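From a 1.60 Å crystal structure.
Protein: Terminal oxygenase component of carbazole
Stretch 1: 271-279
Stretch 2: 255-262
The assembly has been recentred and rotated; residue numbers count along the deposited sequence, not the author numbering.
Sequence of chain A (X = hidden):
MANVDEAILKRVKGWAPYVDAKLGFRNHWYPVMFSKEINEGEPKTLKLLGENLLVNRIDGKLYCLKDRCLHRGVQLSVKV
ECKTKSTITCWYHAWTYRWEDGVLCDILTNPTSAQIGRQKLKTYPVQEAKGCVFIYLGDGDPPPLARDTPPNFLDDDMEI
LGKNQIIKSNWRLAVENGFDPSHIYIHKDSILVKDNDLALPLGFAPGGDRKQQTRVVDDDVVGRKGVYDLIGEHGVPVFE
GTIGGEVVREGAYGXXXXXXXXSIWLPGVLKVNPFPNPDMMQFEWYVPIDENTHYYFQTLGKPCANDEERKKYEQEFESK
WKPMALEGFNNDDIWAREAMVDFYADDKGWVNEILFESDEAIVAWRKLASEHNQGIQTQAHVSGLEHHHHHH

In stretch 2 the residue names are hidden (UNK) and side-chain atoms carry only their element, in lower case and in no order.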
# COMPACT_ATOMS: atom_id res chain seq x y z
N LYS A 271 15.72 -22.71 22.55
CA LYS A 271 15.80 -24.12 22.98
C LYS A 271 14.95 -24.31 24.22
O LYS A 271 15.13 -23.57 25.20
CB LYS A 271 17.25 -24.50 23.25
CG LYS A 271 17.41 -25.92 23.75
CD LYS A 271 18.83 -26.30 24.05
CE LYS A 271 18.94 -27.62 24.77
NZ LYS A 271 20.35 -27.99 25.02
N VAL A 272 14.05 -25.28 24.15
CA VAL A 272 13.19 -25.63 25.31
C VAL A 272 13.35 -27.11 25.58
O VAL A 272 13.11 -27.93 24.69
CB VAL A 272 11.71 -25.30 25.06
CG1 VAL A 272 10.87 -25.60 26.31
CG2 VAL A 272 11.50 -23.89 24.57
N ASN A 273 13.83 -27.41 26.78
CA ASN A 273 14.24 -28.78 27.15
C ASN A 273 13.68 -29.14 28.51
O ASN A 273 13.97 -28.44 29.48
CB ASN A 273 15.76 -28.87 27.27
CG ASN A 273 16.20 -30.30 27.51
OD1 ASN A 273 15.53 -31.24 27.09
ND2 ASN A 273 17.33 -30.45 28.15
N PRO A 274 12.90 -30.23 28.63
CA PRO A 274 12.37 -30.99 27.51
C PRO A 274 11.05 -30.36 27.02
O PRO A 274 10.40 -29.64 27.74
CB PRO A 274 12.18 -32.39 28.13
CG PRO A 274 11.82 -32.13 29.56
CD PRO A 274 12.51 -30.83 29.92
N PHE A 275 10.67 -30.66 25.79
CA PHE A 275 9.39 -30.19 25.20
C PHE A 275 9.23 -30.82 23.84
O PHE A 275 10.24 -30.98 23.17
CB PHE A 275 9.39 -28.68 25.01
CG PHE A 275 7.99 -28.12 24.97
CD1 PHE A 275 7.30 -27.90 26.14
CD2 PHE A 275 7.38 -27.88 23.75
CE1 PHE A 275 5.99 -27.44 26.09
CE2 PHE A 275 6.07 -27.42 23.71
CZ PHE A 275 5.39 -27.22 24.88
N PRO A 276 8.02 -31.22 23.37
CA PRO A 276 6.74 -31.14 24.12
C PRO A 276 6.44 -32.37 25.00
O PRO A 276 5.35 -32.48 25.58
CB PRO A 276 5.76 -31.07 22.95
CG PRO A 276 6.38 -32.03 21.96
CD PRO A 276 7.83 -31.62 21.98
N ASN A 277 7.45 -33.22 25.15
CA ASN A 277 7.42 -34.48 25.96
C ASN A 277 8.75 -34.59 26.70
O ASN A 277 9.76 -34.01 26.28
CB ASN A 277 7.06 -35.66 25.07
CG ASN A 277 6.41 -36.80 25.83
OD1 ASN A 277 5.45 -36.57 26.55
ND2 ASN A 277 6.95 -38.00 25.68
N PRO A 278 8.82 -35.29 27.87
CA PRO A 278 10.06 -35.31 28.65
C PRO A 278 11.29 -35.91 27.95
O PRO A 278 12.35 -35.71 28.48
CB PRO A 278 9.66 -36.06 29.93
CG PRO A 278 8.18 -35.75 30.04
CD PRO A 278 7.69 -35.88 28.62
N ASP A 279 11.11 -36.61 26.82
CA ASP A 279 12.15 -37.37 26.09
C ASP A 279 12.65 -36.57 24.88
O ASP A 279 13.52 -37.08 24.11
CB ASP A 279 11.58 -38.74 25.70
CG ASP A 279 10.43 -38.65 24.70
OD1 ASP A 279 9.64 -37.70 24.81
OD2 ASP A 279 10.35 -39.52 23.78
N UNK A 255 0.82 -34.17 35.07
CA UNK A 255 1.94 -34.86 35.76
C UNK A 255 3.28 -34.56 35.07
O UNK A 255 4.29 -34.52 35.80
o UNK A 255 -0.59 -38.49 37.88
c UNK A 255 -0.31 -37.84 36.84
c UNK A 255 0.60 -36.62 36.99
o UNK A 255 -0.76 -38.13 35.71
c UNK A 255 1.61 -36.35 35.89
N UNK A 256 3.28 -34.35 33.74
CA UNK A 256 4.50 -34.29 32.88
C UNK A 256 5.16 -32.93 33.09
O UNK A 256 4.54 -31.92 32.73
c UNK A 256 4.22 -34.50 31.40
c UNK A 256 3.75 -37.65 29.21
c UNK A 256 3.51 -36.25 29.72
c UNK A 256 4.31 -35.94 30.92
n UNK A 256 3.11 -37.87 27.91
N UNK A 257 6.32 -32.92 33.73
CA UNK A 257 7.18 -31.71 33.90
C UNK A 257 7.94 -31.48 32.59
O UNK A 257 8.64 -32.40 32.15
c UNK A 257 7.34 -32.09 36.40
c UNK A 257 9.01 -30.61 35.21
c UNK A 257 8.23 -32.22 37.61
c UNK A 257 8.12 -31.84 35.10
N UNK A 258 7.77 -30.31 31.98
CA UNK A 258 8.48 -29.92 30.72
C UNK A 258 9.10 -28.53 30.92
O UNK A 258 8.83 -27.85 31.93
c UNK A 258 7.56 -29.96 29.48
c UNK A 258 7.10 -31.37 29.17
c UNK A 258 6.39 -29.01 29.62
N UNK A 259 9.97 -28.15 29.98
CA UNK A 259 10.53 -26.80 29.88
C UNK A 259 11.29 -26.38 31.14
O UNK A 259 11.19 -25.21 31.49
c UNK A 259 9.43 -25.83 29.54
N UNK A 260 12.07 -27.27 31.74
CA UNK A 260 12.99 -26.96 32.86
C UNK A 260 14.10 -26.02 32.39
O UNK A 260 14.50 -25.19 33.18
c UNK A 260 13.67 -28.21 33.41
n UNK A 260 12.50 -29.41 35.14
c UNK A 260 12.66 -29.24 33.84
o UNK A 260 11.98 -29.82 33.01
N UNK A 261 14.61 -26.21 31.17
CA UNK A 261 15.71 -25.37 30.62
C UNK A 261 15.19 -24.64 29.38
O UNK A 261 14.75 -25.32 28.44
o UNK A 261 17.92 -28.14 31.17
c UNK A 261 17.55 -26.96 31.39
c UNK A 261 16.96 -26.18 30.24
o UNK A 261 17.67 -26.39 32.50
N UNK A 262 15.18 -23.32 29.44
CA UNK A 262 14.68 -22.47 28.33
C UNK A 262 15.81 -21.49 28.03
O UNK A 262 16.21 -20.76 28.94
c UNK A 262 12.27 -22.65 29.00
c UNK A 262 13.41 -21.69 28.69
c UNK A 262 10.98 -21.97 29.40
c UNK A 262 13.07 -20.72 27.54

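Position 255 carries three side-chain carbons in a row, the third holding two oxygens, and lies out of reach of stretch 1: Glu 255.

Position 256 has four carbons in an unbranched row ending in a nitrogen, and that nitrogen lies 3.0 Å from Asn 277 OD1: Lys 256. Its CB points toward stretch 1, and the contact at its tip is a hydrogen bond donated by NZ. On the way, Lys 256 CG passes 4.0 Å from Pro 278 CG.

At position 257 four carbons fork at the first, one arm two carbons long. The end of this side chain leads away, and the residue meets stretch 1 through its backbone, the O of 257 lying 4.0 Å from Pro 278 CG: Ile 257.

Position 258 shows three carbons, the first carrying the other two. That first carbon packs 3.3 Å from Pro 274 O, and one branch reaches the edge of the Phe 275 ring, near its plane. Such a fork, with no heteroatom, can only be Val 258. Val 258 CG2 sits 3.8 Å from Phe 275 CD1, and the residue gives up more area to the contact than any other here.

Position 259 has a single carbon, which touches Val 272 CG1 at 3.5 Å: Ala 259. Its phi/psi of 60/40 is left-handed, and Ala 259 N donates to Pro 274 O at 2.7 Å.

Position 260 has two carbons, the second bearing one oxygen and one nitrogen. Its end comes nearer than its CB direction suggests, placing the oxygen 3.3 Å from Pro 274 CD: Asn 260.

Position 261 has two carbons, the second with two oxygens, one of them 3.8 Å from Asn 273 ND2. This is Asp 261, whose side chain shares a sheet face with Asn 273.

Position 262 repeats the fork of 257, and the first carbon of its two-carbon arm lies 4.2 Å from Val 272 CG1, on the same face of the sheet: Ile 262.

The rule is a short antiparallel pairing that gives way to a loop. Asn 273 and Asp 261 form the hydrogen-bonded pair, Asn 273 N to Asp 261 O at 2.8 Å and Asp 261 N to Asn 273 O at 2.9 Å. Beyond it, a cis peptide before Pro 274 accompanies the end of the strand, yet Pro 274 O still accepts from Ala 259. Apolar packing by Val 258 and the lysine-to-asparagine bond extend the contact past the sheet. The whole contact buries 555 Å², both sides summed.

Stretch 2 (255-262) EKIVANDI
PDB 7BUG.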